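PDB 5U47: penicillin binding protein 2X from Streptococcus thermophilus, which is thought to cross-link peptidoglycan strands as a transpeptidase of the septal cell-wall machinery and to be inactivated by beta-lactams that acylate its active-site serine. Local coordinates for residues 297-302 with 424-429; 305-310 with 459-464; 376-381 with 430-435; 468-473 with 537-542; 483-488 with 492-497. The protein carries 1 engineered substitution. All coordinates share one frame; numbering follows the deposited sequence.

Contact 1. Residues 297-302 with 424-429; sequences MKVMLL and TAISNN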
# COMPACT_ATOMS: atom_id res chain seq x y z
N MET A 297 14.29 5.06 14.43
CA MET A 297 13.86 6.45 14.63
C MET A 297 15.08 7.36 14.90
O MET A 297 15.01 8.54 14.68
CB MET A 297 12.82 6.58 15.76
CG MET A 297 12.29 7.99 15.98
SD MET A 297 11.35 8.70 14.60
CE MET A 297 9.87 7.72 14.65
N LYS A 298 16.21 6.78 15.33
CA LYS A 298 17.45 7.53 15.54
C LYS A 298 17.96 8.16 14.24
O LYS A 298 18.79 9.06 14.29
CB LYS A 298 18.55 6.65 16.14
CG LYS A 298 18.21 6.09 17.51
CD LYS A 298 19.29 5.19 18.08
CE LYS A 298 18.94 4.84 19.53
NZ LYS A 298 19.63 3.66 20.06
N VAL A 299 17.50 7.66 13.09
CA VAL A 299 17.87 8.23 11.79
C VAL A 299 17.27 9.63 11.75
O VAL A 299 17.98 10.60 11.43
CB VAL A 299 17.37 7.37 10.61
CG1 VAL A 299 17.61 8.04 9.26
CG2 VAL A 299 18.05 6.00 10.60
N MET A 300 15.98 9.74 12.07
CA MET A 300 15.30 11.03 12.10
C MET A 300 15.96 11.94 13.15
O MET A 300 16.21 13.12 12.88
CB MET A 300 13.82 10.89 12.43
CG MET A 300 12.89 10.39 11.33
SD MET A 300 13.17 8.75 10.64
CE MET A 300 14.24 9.13 9.29
N LEU A 301 16.24 11.38 14.33
CA LEU A 301 16.86 12.13 15.43
C LEU A 301 18.18 12.74 15.03
O LEU A 301 18.40 13.92 15.22
CB LEU A 301 17.13 11.26 16.64
CG LEU A 301 17.84 12.06 17.76
CD1 LEU A 301 16.86 12.98 18.47
CD2 LEU A 301 18.49 11.16 18.75
N LEU A 302 19.06 11.90 14.50
CA LEU A 302 20.37 12.34 14.05
C LEU A 302 20.27 13.41 12.97
O LEU A 302 21.02 14.39 13.03
CB LEU A 302 21.17 11.15 13.51
CG LEU A 302 22.58 11.47 12.99
CD1 LEU A 302 23.45 12.04 14.10
CD2 LEU A 302 23.23 10.23 12.42
N THR A 424 12.14 8.64 3.08
CA THR A 424 12.37 9.24 1.78
C THR A 424 13.11 10.58 1.88
O THR A 424 13.84 10.93 0.97
CB THR A 424 11.08 9.46 0.92
OG1 THR A 424 10.18 10.34 1.60
CG2 THR A 424 10.40 8.18 0.64
N ALA A 425 12.91 11.35 2.97
CA ALA A 425 13.58 12.64 3.12
C ALA A 425 15.09 12.41 3.32
O ALA A 425 15.91 13.17 2.85
CB ALA A 425 13.00 13.43 4.27
N ILE A 426 15.43 11.32 3.99
CA ILE A 426 16.83 10.98 4.21
C ILE A 426 17.48 10.57 2.89
O ILE A 426 18.59 11.00 2.60
CB ILE A 426 16.94 9.85 5.24
CG1 ILE A 426 16.31 10.27 6.58
CG2 ILE A 426 18.39 9.40 5.41
CD1 ILE A 426 17.04 11.39 7.29
N SER A 427 16.77 9.76 2.09
CA SER A 427 17.25 9.23 0.82
C SER A 427 17.17 10.20 -0.36
O SER A 427 17.83 9.98 -1.39
CB SER A 427 16.42 8.00 0.40
OG SER A 427 15.13 8.38 -0.14
N ASN A 428 16.35 11.24 -0.23
CA ASN A 428 16.12 12.19 -1.33
C ASN A 428 16.48 13.66 -0.95
O ASN A 428 15.64 14.56 -1.05
CB ASN A 428 14.63 12.08 -1.75
CG ASN A 428 14.28 12.96 -2.93
OD1 ASN A 428 14.98 12.97 -3.93
ND2 ASN A 428 13.16 13.69 -2.83
N ASN A 429 17.73 13.87 -0.52
CA ASN A 429 18.27 15.21 -0.24
C ASN A 429 17.43 16.10 0.69
O ASN A 429 17.38 17.33 0.53
CB ASN A 429 18.54 15.92 -1.58
CG ASN A 429 19.53 15.16 -2.45
OD1 ASN A 429 19.22 14.78 -3.59
ND2 ASN A 429 20.69 14.88 -1.90
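Ile426, near the C-terminal end of helix 416-427, rests its CG1-CD1 arm against the junction of Val299 and Met300 on helix 297-308, whose methyls also touch each other. Its CG1 lies 3.7 Å from CG1 of Val299 and 3.6 Å from CE of Met300, so one methylene is held by a methyl from each neighbour. CD1 reaches the same two partners more loosely, at 3.9 Å from Val299 CG1. Ile426 crosses each of the two obliquely, and the contact is wholly apolar and buried.

Branching at CB suits Val299 and Ile426, because from stiff, short side chains Val299 turns a methyl, and Ile426 its CG1 methylene, to the other helix. In Val299 the touching CG1 stands opposite the backbone N (chi1 173°). Met300 works differently: its CB does not aim at Ile426, and the flexible thioether chain folds at chi2 (62°) and again at chi3 to carry the methyl across.

Further out, Val299 also packs on Thr469 and Met473 of helix 463-478, and Tyr378 touches Ile426. The last turn of helix 416-427 is tied to helix 463-478 through Arg470. One residue before Val299 is Lys298, whose NZ bonds to Ser295, Ser354 and Asn356, a pattern consistent with the SxxK active site of penicillin-binding proteins. The packing thus belongs to the helical part of the penicillin-binding transpeptidase fold, next to the residue that carries the SxxK lysine.

Contact 2. Residues 305-310 with 459-464; sequences AINNGS and KPVSKQ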
# COMPACT_ATOMS: atom_id res chain seq x y z
N ALA A 305 19.37 16.66 14.68
CA ALA A 305 20.51 17.19 15.43
C ALA A 305 21.49 17.87 14.48
O ALA A 305 22.01 18.95 14.79
CB ALA A 305 21.20 16.08 16.21
N ILE A 306 21.74 17.25 13.33
CA ILE A 306 22.67 17.83 12.35
C ILE A 306 22.08 19.10 11.77
O ILE A 306 22.77 20.13 11.67
CB ILE A 306 23.05 16.82 11.25
CG1 ILE A 306 23.87 15.67 11.86
CG2 ILE A 306 23.84 17.52 10.14
CD1 ILE A 306 24.11 14.50 10.93
N ASN A 307 20.80 19.04 11.41
CA ASN A 307 20.09 20.19 10.84
C ASN A 307 19.96 21.36 11.85
O ASN A 307 19.96 22.52 11.44
CB ASN A 307 18.69 19.79 10.37
CG ASN A 307 18.14 20.77 9.35
OD1 ASN A 307 18.69 20.89 8.25
ND2 ASN A 307 17.07 21.46 9.69
N ASN A 308 19.83 21.05 13.13
CA ASN A 308 19.70 22.05 14.20
C ASN A 308 21.03 22.74 14.50
O ASN A 308 21.05 23.78 15.15
CB ASN A 308 19.19 21.38 15.49
CG ASN A 308 18.73 22.37 16.54
OD1 ASN A 308 17.94 23.27 16.26
ND2 ASN A 308 19.20 22.18 17.78
N GLY A 309 22.13 22.15 14.05
CA GLY A 309 23.46 22.65 14.34
C GLY A 309 23.96 22.19 15.71
O GLY A 309 24.98 22.67 16.19
N SER A 310 23.25 21.23 16.32
CA SER A 310 23.60 20.75 17.67
C SER A 310 24.16 19.32 17.67
O SER A 310 23.79 18.47 18.51
CB SER A 310 22.39 20.87 18.60
OG SER A 310 21.28 20.15 18.11
N LYS A 459 9.92 19.16 3.53
CA LYS A 459 11.37 19.18 3.61
C LYS A 459 11.77 19.32 5.08
O LYS A 459 12.00 20.43 5.57
CB LYS A 459 11.95 20.30 2.74
CG LYS A 459 13.46 20.22 2.73
CD LYS A 459 14.11 21.02 1.64
CE LYS A 459 15.61 20.77 1.66
NZ LYS A 459 16.31 21.81 0.87
N PRO A 460 11.83 18.19 5.80
CA PRO A 460 12.15 18.25 7.21
C PRO A 460 13.59 18.69 7.55
O PRO A 460 13.78 19.34 8.57
CB PRO A 460 11.89 16.83 7.72
CG PRO A 460 11.49 16.02 6.57
CD PRO A 460 11.37 16.86 5.36
N VAL A 461 14.56 18.34 6.69
CA VAL A 461 15.97 18.69 6.94
C VAL A 461 16.65 19.11 5.64
O VAL A 461 16.12 18.91 4.56
CB VAL A 461 16.75 17.50 7.57
CG1 VAL A 461 16.14 17.11 8.91
CG2 VAL A 461 16.78 16.30 6.64
N SER A 462 17.82 19.72 5.77
CA SER A 462 18.58 20.17 4.62
C SER A 462 19.21 18.99 3.87
O SER A 462 19.29 17.87 4.38
CB SER A 462 19.69 21.11 5.07
OG SER A 462 20.70 20.40 5.77
N LYS A 463 19.65 19.28 2.66
CA LYS A 463 20.35 18.31 1.83
C LYS A 463 21.63 17.84 2.54
O LYS A 463 21.97 16.64 2.54
CB LYS A 463 20.71 18.99 0.51
CG LYS A 463 21.64 18.22 -0.41
CD LYS A 463 21.86 19.03 -1.68
CE LYS A 463 22.95 18.46 -2.56
NZ LYS A 463 22.62 17.09 -3.00
N GLN A 464 22.35 18.80 3.13
CA GLN A 464 23.59 18.50 3.84
C GLN A 464 23.33 17.60 5.06
O GLN A 464 24.06 16.64 5.29
CB GLN A 464 24.33 19.78 4.23
CG GLN A 464 25.67 19.54 4.90
CD GLN A 464 26.40 20.83 5.27
OE1 GLN A 464 25.98 21.92 4.90
NE2 GLN A 464 27.48 20.69 6.02
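Asn307, in the last turn of helix 297-308, holds its amide across the extended chain at Val461 and Ser462, just ahead of helix 463-478. Its CG is swung opposite the backbone N (chi1 -159°), which carries the carboxamide away from its own helix. OD1 then receives the backbone N-H of Ser462 at 2.9 Å, with an N-H...O angle of 157°. The donor comes from above the carbonyl plane, 52° out of it, so the bond is fairly straight at the hydrogen but does not follow a lone pair.

The Ser462 hydroxyl lies on the same oxygen's flank, OG standing 3.2 Å from Asn307 OD1. Any bond there is weak and its proton is not settled; separately, OG accepts from the backbone N of Ala465, capping helix 463-478. Serine suits this N-cap position: a short side chain can turn back to a backbone N-H of the first turn.

Beside the amide, Val461 presents its CG1 methyl to the CB of Asn307 at 4.0 Å, a van der Waals contact next to the hydrogen bond. The other half of the amide, ND2, donates to the hydroxyl of Tyr374 on helix 368-377. After Asn307 its helix closes in a Schellman motif, Gly309 taking positive phi and Ser310 N bonding back to Ala305 O at 3.0 Å.

Asparagine fits because one neutral group both accepts and donates. With OD1 engaged by a backbone N-H and ND2 by a tyrosine hydroxyl, the amide's orientation is defined at both ends, and it joins the end of one helix to the start of another without involving charge.

Contact 3. Residues 376-381 with 430-435; sequences SLYKFG and GIMLEP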
# COMPACT_ATOMS: atom_id res chain seq x y z
N SER A 376 6.94 16.60 13.89
CA SER A 376 5.79 17.15 13.20
C SER A 376 6.15 17.39 11.71
O SER A 376 5.37 17.05 10.82
CB SER A 376 5.31 18.42 13.90
OG SER A 376 4.10 18.87 13.34
N LEU A 377 7.35 17.91 11.44
CA LEU A 377 7.82 18.11 10.06
C LEU A 377 7.95 16.77 9.31
O LEU A 377 7.74 16.72 8.09
CB LEU A 377 9.15 18.83 10.05
CG LEU A 377 9.17 20.31 10.48
CD1 LEU A 377 10.59 20.82 10.48
CD2 LEU A 377 8.30 21.17 9.57
N TYR A 378 8.33 15.72 10.05
CA TYR A 378 8.40 14.36 9.52
C TYR A 378 6.99 13.71 9.44
O TYR A 378 6.85 12.58 8.96
CB TYR A 378 9.36 13.50 10.34
CG TYR A 378 10.81 13.54 9.88
CD1 TYR A 378 11.18 12.94 8.67
CD2 TYR A 378 11.82 14.11 10.66
CE1 TYR A 378 12.50 12.93 8.25
CE2 TYR A 378 13.15 14.12 10.25
CZ TYR A 378 13.49 13.51 9.04
OH TYR A 378 14.80 13.50 8.59
N LYS A 379 5.99 14.43 9.94
CA LYS A 379 4.56 14.07 9.87
C LYS A 379 4.08 12.88 10.69
O LYS A 379 3.01 12.30 10.40
CB LYS A 379 4.09 13.93 8.41
CG LYS A 379 4.19 15.21 7.61
CD LYS A 379 3.64 15.02 6.21
CE LYS A 379 3.71 16.30 5.39
NZ LYS A 379 2.75 17.33 5.87
N PHE A 380 4.85 12.50 11.70
CA PHE A 380 4.40 11.45 12.60
C PHE A 380 3.12 11.89 13.28
O PHE A 380 2.91 13.09 13.54
CB PHE A 380 5.49 11.06 13.58
CG PHE A 380 6.62 10.35 12.91
CD1 PHE A 380 6.45 9.07 12.44
CD2 PHE A 380 7.84 10.99 12.70
CE1 PHE A 380 7.47 8.40 11.79
CE2 PHE A 380 8.88 10.32 12.05
CZ PHE A 380 8.69 9.02 11.60
N GLY A 381 2.22 10.93 13.48
CA GLY A 381 0.89 11.21 14.04
C GLY A 381 -0.14 11.62 12.97
O GLY A 381 -1.32 11.81 13.28
N GLY A 430 16.79 15.48 1.67
CA GLY A 430 15.97 16.20 2.63
C GLY A 430 14.52 16.40 2.23
O GLY A 430 13.72 16.82 3.06
N ILE A 431 14.18 16.06 0.99
CA ILE A 431 12.84 16.29 0.39
C ILE A 431 11.96 15.07 0.54
O ILE A 431 12.18 14.05 -0.11
CB ILE A 431 12.99 16.66 -1.11
CG1 ILE A 431 13.94 17.86 -1.26
CG2 ILE A 431 11.64 16.93 -1.76
CD1 ILE A 431 14.42 18.08 -2.67
N MET A 432 10.94 15.19 1.38
CA MET A 432 10.06 14.09 1.69
C MET A 432 9.07 13.86 0.56
O MET A 432 8.53 14.83 -0.03
CB MET A 432 9.34 14.36 3.01
CG MET A 432 8.76 13.13 3.66
SD MET A 432 8.38 13.40 5.42
CE MET A 432 6.96 14.42 5.17
N LEU A 433 8.83 12.58 0.26
CA LEU A 433 7.94 12.14 -0.80
C LEU A 433 6.82 11.30 -0.23
O LEU A 433 6.97 10.63 0.80
CB LEU A 433 8.72 11.26 -1.80
CG LEU A 433 9.97 11.86 -2.45
CD1 LEU A 433 10.66 10.86 -3.37
CD2 LEU A 433 9.62 13.10 -3.23
N GLU A 434 5.68 11.36 -0.92
CA GLU A 434 4.53 10.53 -0.55
C GLU A 434 4.77 9.12 -1.12
O GLU A 434 5.03 8.97 -2.32
CB GLU A 434 3.26 11.12 -1.16
CG GLU A 434 1.97 10.38 -0.88
CD GLU A 434 1.43 10.56 0.53
OE1 GLU A 434 2.14 11.03 1.46
OE2 GLU A 434 0.25 10.22 0.70
N PRO A 435 4.69 8.07 -0.27
CA PRO A 435 4.80 6.73 -0.81
C PRO A 435 3.64 6.49 -1.79
O PRO A 435 2.53 6.97 -1.53
CB PRO A 435 4.69 5.84 0.43
CG PRO A 435 5.14 6.71 1.55
CD PRO A 435 4.57 8.05 1.20
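Met432, on the short strand 432-433, lays its thioether against the end of helix 368-377, where the chain leaves the helix through a Schellman motif within the transpeptidase domain. Lys379 has positive phi there, and its N bonds to Ser376 O at 2.8 Å.

The apolar contacts centre on the Met432 methyl. Its CE sits 3.5 Å from CD of Lys379 and 3.8 Å from both CG and CE of that residue, so it rests against the middle of the lysine's aliphatic chain, the two side chains crossing. Lysine suits the edge of such a contact: its methylenes can pack while the ammonium group turns off beyond them, here through a bend at chi4 (-70°). Met432 runs nearly straight as far as SD, with CG opposite the backbone N (chi1 -161°); the extended part gives the side chain its reach, and the bend at chi3 sets the methyl on the lysine.

A looser contact joins the sulfur to Tyr378, whose ring carbon CD1 is 4.3 Å from Met432 SD, an oblique approach. The phenol end of this tyrosine is directed elsewhere, its hydroxyl bonding to Ser303 on helix 297-308.

Backbone contacts complete the set. The short, weakly bonded strand 432-433 pairs with strand 456-458, Met432 bonding to Ile457 and Gly458, which helps place the base of the methionine. Against the helix end, the methyl carbon CE of Met432 touches Leu377 O at 3.8 Å, while its SD stands 3.9 Å from Tyr378 O.

Contact 4. Residues 468-473 with 537-542; sequences ETRNYM and EDPEYI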
# COMPACT_ATOMS: atom_id res chain seq x y z
N GLU A 468 24.90 13.86 5.44
CA GLU A 468 25.75 13.53 6.59
C GLU A 468 25.15 12.38 7.40
O GLU A 468 25.88 11.49 7.85
CB GLU A 468 26.04 14.77 7.46
CG GLU A 468 26.93 15.75 6.72
CD GLU A 468 27.25 17.00 7.51
OE1 GLU A 468 27.94 17.90 6.95
OE2 GLU A 468 26.84 17.09 8.68
N THR A 469 23.83 12.38 7.55
CA THR A 469 23.14 11.30 8.25
C THR A 469 23.42 9.97 7.53
O THR A 469 23.79 8.99 8.18
CB THR A 469 21.62 11.55 8.35
OG1 THR A 469 21.39 12.74 9.11
CG2 THR A 469 20.92 10.40 9.04
N ARG A 470 23.32 9.97 6.19
CA ARG A 470 23.58 8.74 5.41
C ARG A 470 25.02 8.27 5.57
O ARG A 470 25.26 7.07 5.68
CB ARG A 470 23.25 8.93 3.93
CG ARG A 470 21.75 9.04 3.62
CD ARG A 470 21.46 8.85 2.13
NE ARG A 470 22.30 9.70 1.28
CZ ARG A 470 22.09 10.99 1.02
NH1 ARG A 470 21.07 11.67 1.54
NH2 ARG A 470 22.94 11.64 0.23
N ASN A 471 25.96 9.20 5.60
CA ASN A 471 27.36 8.84 5.79
C ASN A 471 27.59 8.25 7.20
O ASN A 471 28.26 7.23 7.33
CB ASN A 471 28.29 10.01 5.52
CG ASN A 471 29.75 9.62 5.69
OD1 ASN A 471 30.22 8.66 5.07
ND2 ASN A 471 30.46 10.33 6.55
N TYR A 472 27.02 8.85 8.24
CA TYR A 472 27.16 8.29 9.60
C TYR A 472 26.57 6.88 9.66
O TYR A 472 27.08 6.01 10.35
CB TYR A 472 26.53 9.18 10.68
CG TYR A 472 27.25 10.49 10.90
CD1 TYR A 472 28.58 10.51 11.30
CD2 TYR A 472 26.60 11.71 10.76
CE1 TYR A 472 29.26 11.71 11.51
CE2 TYR A 472 27.27 12.91 10.96
CZ TYR A 472 28.59 12.90 11.34
OH TYR A 472 29.25 14.08 11.55
N MET A 473 25.50 6.66 8.90
CA MET A 473 24.84 5.34 8.84
C MET A 473 25.68 4.24 8.17
O MET A 473 25.39 3.05 8.35
CB MET A 473 23.47 5.46 8.15
CG MET A 473 22.41 6.12 9.01
SD MET A 473 20.90 6.54 8.11
CE MET A 473 20.16 4.92 7.89
N GLU A 537 25.73 7.29 -1.00
CA GLU A 537 25.87 8.69 -1.32
C GLU A 537 24.76 9.26 -2.22
O GLU A 537 24.41 10.41 -2.07
CB GLU A 537 27.24 8.89 -1.95
CG GLU A 537 27.78 10.29 -1.79
CD GLU A 537 29.29 10.31 -1.98
OE1 GLU A 537 29.74 10.12 -3.13
OE2 GLU A 537 30.00 10.53 -0.98
N ASP A 538 24.22 8.45 -3.11
CA ASP A 538 23.15 8.85 -4.05
C ASP A 538 22.16 7.66 -4.10
O ASP A 538 22.17 6.87 -5.05
CB ASP A 538 23.80 9.14 -5.41
CG ASP A 538 22.79 9.56 -6.48
OD1 ASP A 538 21.60 9.86 -6.16
OD2 ASP A 538 23.23 9.60 -7.67
N PRO A 539 21.31 7.52 -3.07
CA PRO A 539 20.46 6.32 -3.00
C PRO A 539 19.49 6.08 -4.18
O PRO A 539 18.95 7.01 -4.76
CB PRO A 539 19.69 6.50 -1.67
CG PRO A 539 20.46 7.50 -0.89
CD PRO A 539 21.18 8.38 -1.88
N GLU A 540 19.35 4.81 -4.53
CA GLU A 540 18.44 4.37 -5.57
C GLU A 540 17.27 3.64 -4.94
O GLU A 540 16.13 3.83 -5.37
CB GLU A 540 19.15 3.45 -6.57
CG GLU A 540 20.31 4.08 -7.32
CD GLU A 540 19.87 5.09 -8.36
OE1 GLU A 540 18.69 5.06 -8.79
OE2 GLU A 540 20.71 5.92 -8.77
N TYR A 541 17.56 2.83 -3.93
CA TYR A 541 16.56 2.02 -3.24
C TYR A 541 16.66 2.12 -1.71
O TYR A 541 17.76 2.30 -1.14
CB TYR A 541 16.67 0.54 -3.69
CG TYR A 541 16.58 0.40 -5.18
CD1 TYR A 541 15.38 0.62 -5.85
CD2 TYR A 541 17.71 0.16 -5.93
CE1 TYR A 541 15.31 0.56 -7.23
CE2 TYR A 541 17.64 0.12 -7.31
CZ TYR A 541 16.46 0.32 -7.95
OH TYR A 541 16.44 0.26 -9.32
N ILE A 542 15.50 2.01 -1.08
CA ILE A 542 15.35 1.96 0.36
C ILE A 542 14.66 0.62 0.64
O ILE A 542 13.71 0.24 -0.06
CB ILE A 542 14.38 3.04 0.91
CG1 ILE A 542 14.85 4.45 0.56
CG2 ILE A 542 14.23 2.92 2.43
CD1 ILE A 542 13.75 5.50 0.71
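Arg470 spends its guanidinium on backbone carbonyls, although acidic side chains lie in the loop it reaches. Across the contact NH2 donates to Glu537 O at 3.0 Å, while the Glu537 side chain starts out away from the helix. The bond is bent, with an N-H...O angle of 139°. Its geometry is skewed at both ends: the acceptor is tilted from the guanidinium plane, and the donor stands above the carbonyl plane, 46° out of it.

Two further carbonyls outside the segments share the group. NE donates to Ser536 O and NH1 to Ile426 O at the end of helix 416-427, so all three guanidinium nitrogens hold backbone oxygens and the flat group is fixed against rotation. Arginine suits this place because its donors fan out in several directions. The buried positive charge is probably eased by the partial negative charge of these carbonyls.

Pro539 meets the arginine from the opposite direction. Its CD lies over one face of the guanidinium, 3.6 Å from Arg470 NE, while CG packs on the aliphatic part, 3.5 Å from Arg470 CD. A bend at chi3 (-51°) turns the end of the arginine so that it can offer its face to the proline and its NH2 to the carbonyl of Glu537. The rigid, apolar pyrrolidine ring makes a compact platform for the arginine.

Just beyond, Glu540 and Tyr541 form a classic beta bulge opposite Val534. The contact thereby ties helix 463-478 to the loop between antiparallel strands 526-534 and 541-548 of the five-stranded sheet in this penicilloyl-serine transferase-type fold.

Contact 5. Residues 483-488 with 492-497; sequences GTLYNK and SPIIQV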
# COMPACT_ATOMS: atom_id res chain seq x y z
N GLY A 483 29.89 -0.66 15.43
CA GLY A 483 28.74 -0.90 14.55
C GLY A 483 27.89 -2.09 14.93
O GLY A 483 28.39 -3.22 14.98
N THR A 484 26.60 -1.86 15.17
CA THR A 484 25.68 -2.92 15.54
C THR A 484 25.38 -3.85 14.37
O THR A 484 24.86 -4.94 14.58
CB THR A 484 24.34 -2.36 16.04
OG1 THR A 484 23.80 -1.46 15.06
CG2 THR A 484 24.56 -1.63 17.36
N LEU A 485 25.69 -3.42 13.16
CA LEU A 485 25.45 -4.23 11.97
C LEU A 485 26.73 -4.68 11.27
O LEU A 485 26.73 -4.96 10.07
CB LEU A 485 24.48 -3.52 11.01
CG LEU A 485 23.04 -3.39 11.53
CD1 LEU A 485 22.17 -2.65 10.53
CD2 LEU A 485 22.43 -4.75 11.85
N TYR A 486 27.83 -4.77 12.04
CA TYR A 486 29.10 -5.31 11.55
C TYR A 486 29.16 -6.76 12.00
O TYR A 486 28.79 -7.07 13.13
CB TYR A 486 30.28 -4.54 12.13
CG TYR A 486 31.64 -4.99 11.65
CD1 TYR A 486 32.17 -4.52 10.44
CD2 TYR A 486 32.43 -5.85 12.40
CE1 TYR A 486 33.44 -4.91 10.00
CE2 TYR A 486 33.69 -6.25 11.97
CZ TYR A 486 34.19 -5.77 10.77
OH TYR A 486 35.44 -6.16 10.35
N ASN A 487 29.58 -7.66 11.11
CA ASN A 487 29.64 -9.08 11.46
C ASN A 487 31.06 -9.41 11.91
O ASN A 487 31.94 -9.67 11.09
CB ASN A 487 29.22 -9.96 10.28
CG ASN A 487 29.17 -11.44 10.64
OD1 ASN A 487 29.70 -11.87 11.65
ND2 ASN A 487 28.52 -12.22 9.78
N LYS A 488 31.26 -9.40 13.22
CA LYS A 488 32.60 -9.65 13.78
C LYS A 488 33.17 -11.01 13.42
O LYS A 488 34.37 -11.14 13.23
CB LYS A 488 32.60 -9.42 15.29
CG LYS A 488 32.21 -7.99 15.62
CD LYS A 488 32.32 -7.61 17.09
CE LYS A 488 31.78 -6.20 17.23
NZ LYS A 488 31.94 -5.59 18.58
N SER A 492 33.32 -8.28 8.40
CA SER A 492 32.70 -7.45 7.36
C SER A 492 31.28 -7.04 7.75
O SER A 492 30.73 -7.57 8.71
CB SER A 492 32.66 -8.22 6.03
OG SER A 492 31.88 -9.40 6.15
N PRO A 493 30.70 -6.07 7.02
CA PRO A 493 29.32 -5.69 7.34
C PRO A 493 28.31 -6.81 7.10
O PRO A 493 28.49 -7.64 6.19
CB PRO A 493 29.03 -4.54 6.37
CG PRO A 493 30.37 -4.00 6.01
CD PRO A 493 31.28 -5.18 6.00
N ILE A 494 27.28 -6.85 7.93
CA ILE A 494 26.20 -7.82 7.74
C ILE A 494 25.50 -7.54 6.41
O ILE A 494 25.28 -8.46 5.61
CB ILE A 494 25.16 -7.73 8.88
CG1 ILE A 494 25.79 -8.23 10.18
CG2 ILE A 494 23.90 -8.54 8.54
CD1 ILE A 494 24.90 -8.07 11.40
N ILE A 495 25.16 -6.28 6.18
CA ILE A 495 24.46 -5.89 4.96
C ILE A 495 25.44 -5.45 3.88
O ILE A 495 26.18 -4.48 4.03
CB ILE A 495 23.37 -4.84 5.24
CG1 ILE A 495 22.31 -5.48 6.15
CG2 ILE A 495 22.71 -4.40 3.93
CD1 ILE A 495 21.19 -4.56 6.58
N GLN A 496 25.45 -6.21 2.78
CA GLN A 496 26.31 -5.95 1.65
C GLN A 496 25.49 -6.01 0.37
O GLN A 496 24.58 -6.83 0.25
CB GLN A 496 27.44 -7.00 1.60
CG GLN A 496 28.38 -6.95 2.80
CD GLN A 496 29.50 -7.97 2.72
OE1 GLN A 496 29.93 -8.35 1.63
NE2 GLN A 496 29.98 -8.40 3.87
N VAL A 497 25.80 -5.11 -0.56
CA VAL A 497 25.14 -5.06 -1.87
C VAL A 497 26.27 -4.84 -2.89
O VAL A 497 26.74 -3.71 -3.08
CB VAL A 497 24.08 -3.94 -1.93
CG1 VAL A 497 23.36 -3.98 -3.27
CG2 VAL A 497 23.08 -4.10 -0.79
O HOH W 1 25.43 -4.10 7.86
O HOH W 2 29.21 -10.71 6.79
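Ile494 closes tightly over the carbonyl of Leu485 in this small hairpin. Its N-H points to Leu485 O at 2.9 Å, and its CB and CG1 both lie 3.4 Å from that same oxygen. A water on this inner side gives Leu485 O a second donor and accepts from Ile495 N, joining the chains where they part. Farther along, Asn487 N donates to Ser492 O at 2.7 Å, whereas the return bond from Ser492 N to Asn487 O is weak. Branched, apolar Ile494 suits the inner position, where it also touches Asn555 and Asn556. The looser edge is the approach of Leu485 CD2 to Ile494 CD1 at 4.2 Å, the side chains crossing at about a right angle.

Tyr486 covers the strand from another direction. With CG opposite the backbone N (chi1 -178°), its ring lies over the Ser492 peptide, and Ser492 O sits 3.8 Å above one face, toward the rim. The broad ring can shield backbone that a small side chain could not.

On the solvent side, a second water lies among Ser492 OG, Pro493 O and, weakly, Asn487 ND2. Polar side chains suit this side, and Gln496 NE2 adds a straight bond to Pro493 O, lying in its carbonyl plane.

Together the pairs Tyr486-Pro493, non-hydrogen-bonded, and Asn487-Ser492, hydrogen-bonded, make a short antiparallel beta hairpin on the transpeptidase domain, entered through a type I turn at Gly483 to Tyr486.

From the N terminus, helix 297-308 comes first and serves two contacts: its beginning joins helix 416-427 in contact 1, and its end joins the start of helix 463-478 in contact 2. Along the chain contacts 1 and 2 cross, and contact 3, between 376-381 and 430-435, also crosses contact 1 but lies within the loop of contact 2. Contacts 1, 2 and 3 touch one another, forming one cluster. Helix 463-478 then leads into contact 4, which touches contacts 1 and 2 and closes a loop onto strand 541-548, tying the cluster to the five-stranded sheet. The hairpin of contact 5 lies within that loop, the centres of the two contacts about 16 Å apart.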